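PDB 2AE8: imidazoleglycerol-phosphate dehydratase from Staphylococcus aureus subsp. aureus, which catalyses the manganese-dependent dehydration of imidazoleglycerol phosphate to imidazole acetol phosphate, the sixth step of histidine biosynthesis. Local coordinates for residues I99-G102 and Q103-E107. Residues are numbered along the deposited sequence; the frame is centred on the assembly and turned at random.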
loop_
_atom_site.group_PDB
_atom_site.type_symbol
_atom_site.label_atom_id
_atom_site.label_comp_id
_atom_site.label_asym_id
_atom_site.label_seq_id
_atom_site.Cartn_x
_atom_site.Cartn_y
_atom_site.Cartn_z
ATOM N N ILE B 99 21.193 20.620 38.471
ATOM C CA ILE B 99 22.280 21.525 38.109
ATOM C C ILE B 99 23.380 21.548 39.221
ATOM O O ILE B 99 24.576 21.409 38.937
ATOM C CB ILE B 99 21.736 22.940 37.864
ATOM C CG1 ILE B 99 20.993 23.026 36.518
ATOM C CG2 ILE B 99 22.867 23.998 37.956
ATOM C CD1 ILE B 99 20.221 24.348 36.326
ATOM N N VAL B 100 22.948 21.682 40.471
ATOM C CA VAL B 100 23.880 21.755 41.612
ATOM C C VAL B 100 24.625 20.452 41.809
ATOM O O VAL B 100 25.840 20.465 42.021
ATOM C CB VAL B 100 23.159 22.174 42.906
ATOM C CG1 VAL B 100 24.101 22.052 44.146
ATOM C CG2 VAL B 100 22.633 23.600 42.767
ATOM N N ILE B 101 23.911 19.329 41.731
ATOM C CA ILE B 101 24.551 18.019 41.813
ATOM C C ILE B 101 25.580 17.861 40.702
ATOM O O ILE B 101 26.677 17.384 40.955
ATOM C CB ILE B 101 23.537 16.850 41.824
ATOM C CG1 ILE B 101 22.723 16.871 43.125
ATOM C CG2 ILE B 101 24.248 15.515 41.688
ATOM C CD1 ILE B 101 21.603 15.858 43.183
ATOM N N GLY B 102 25.242 18.273 39.479
ATOM C CA GLY B 102 26.201 18.198 38.372
ATOM C C GLY B 102 27.449 19.034 38.646
ATOM O O GLY B 102 28.573 18.575 38.412
ATOM N N GLN B 103 27.243 20.254 39.142
ATOM C CA GLN B 103 28.335 21.186 39.438
ATOM C C GLN B 103 29.241 20.656 40.561
ATOM O O GLN B 103 30.472 20.740 40.471
ATOM C CB GLN B 103 27.777 22.566 39.819
ATOM C CG GLN B 103 27.296 23.389 38.618
ATOM C CD GLN B 103 26.529 24.644 39.013
ATOM O OE1 GLN B 103 26.081 24.796 40.153
ATOM N NE2 GLN B 103 26.347 25.529 38.061
ATOM N N LEU B 104 28.635 20.095 41.602
ATOM C CA LEU B 104 29.410 19.512 42.704
ATOM C C LEU B 104 30.161 18.276 42.246
ATOM O O LEU B 104 31.319 18.052 42.639
ATOM C CB LEU B 104 28.509 19.207 43.903
ATOM C CG LEU B 104 27.884 20.449 44.541
ATOM C CD1 LEU B 104 26.889 20.013 45.616
ATOM C CD2 LEU B 104 28.955 21.431 45.106
ATOM N N LEU B 105 29.530 17.485 41.371
ATOM C CA LEU B 105 30.212 16.323 40.807
ATOM C C LEU B 105 31.454 16.743 40.042
ATOM O O LEU B 105 32.499 16.090 40.140
ATOM C CB LEU B 105 29.282 15.481 39.916
ATOM C CG LEU B 105 28.306 14.542 40.633
ATOM C CD1 LEU B 105 27.363 13.817 39.613
ATOM C CD2 LEU B 105 29.069 13.535 41.470
ATOM N N LEU B 106 31.343 17.829 39.283
ATOM C CA LEU B 106 32.486 18.313 38.509
ATOM C C LEU B 106 33.624 18.695 39.467
ATOM O O LEU B 106 34.770 18.308 39.256
ATOM C CB LEU B 106 32.103 19.488 37.607
ATOM C CG LEU B 106 33.240 20.059 36.742
ATOM C CD1 LEU B 106 33.959 18.979 35.900
ATOM C CD2 LEU B 106 32.752 21.189 35.863
ATOM N N GLU B 107 33.289 19.406 40.541
ATOM C CA GLU B 107 34.292 19.740 41.566
ATOM C C GLU B 107 34.970 18.500 42.107
ATOM O O GLU B 107 36.197 18.434 42.145
ATOM C CB GLU B 107 33.678 20.582 42.688
ATOM C CG GLU B 107 33.336 21.991 42.221
ATOM C CD GLU B 107 34.391 22.560 41.271
ATOM O OE1 GLU B 107 35.592 22.578 41.645
ATOM O OE2 GLU B 107 34.023 22.985 40.145
#
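With its CG anti to the carbonyl carbon (chi1 -64°), and hence beside its own backbone N, Leu104 brings CG to 3.2 Å from Val100 O in the preceding turn of the alpha-helix, and Val100 meets it with CG1, the branch placed anti to its own backbone N (chi1 172°). The two side chains run alongside each other, Val100 CG1 lying 3.8 Å from Leu104 CD1. This is i to i+4 packing within helix 90-111, one of the helices of the beta-alpha-beta sandwich, and it recurs one residue further on, where Ile101 CG2 approaches Leu105 CD1 at 4.1 Å. Branched aliphatic residues suit these places because the helix lies against a sheet: Val100 and Leu104 both rest on Ile45 of strand 43-48, while Leu105 reaches Ile47 and also Val168 of helix 159-171.

Backbone bonds fix the spacing of these pairs. Leu104 N donates to Val100 O over 2.9 Å with an N-H...O angle of 163°, and Leu105 N donates to Ile101 O over the same distance. Gly102, buried and without a side chain, adds no bulk to its turn, and its carbonyl accepts from Leu106 N at 3.0 Å.

Ile99 and Gln103, both partly exposed, form a mixed pair. Gln103 suits this border because its methylenes lie along the Ile99 carbonyl and carry the amide to Ile99 CG2 and to Lys34 of strand 31-36, whose NZ gives OE1 a weak hydrogen bond. The Ile99 side chain lies near that of Glu95, a metal ligand one turn earlier (magnesium here, manganese as the enzyme's cofactor); helix 90-111 thus joins the metal site to the packing on strand 43-48. Gln103, extended beyond CG, runs beside Ile99 O, with CG 3.4 Å from that oxygen, and its amide NE2 ends 3.8 Å from the methyl CG2 of Ile99.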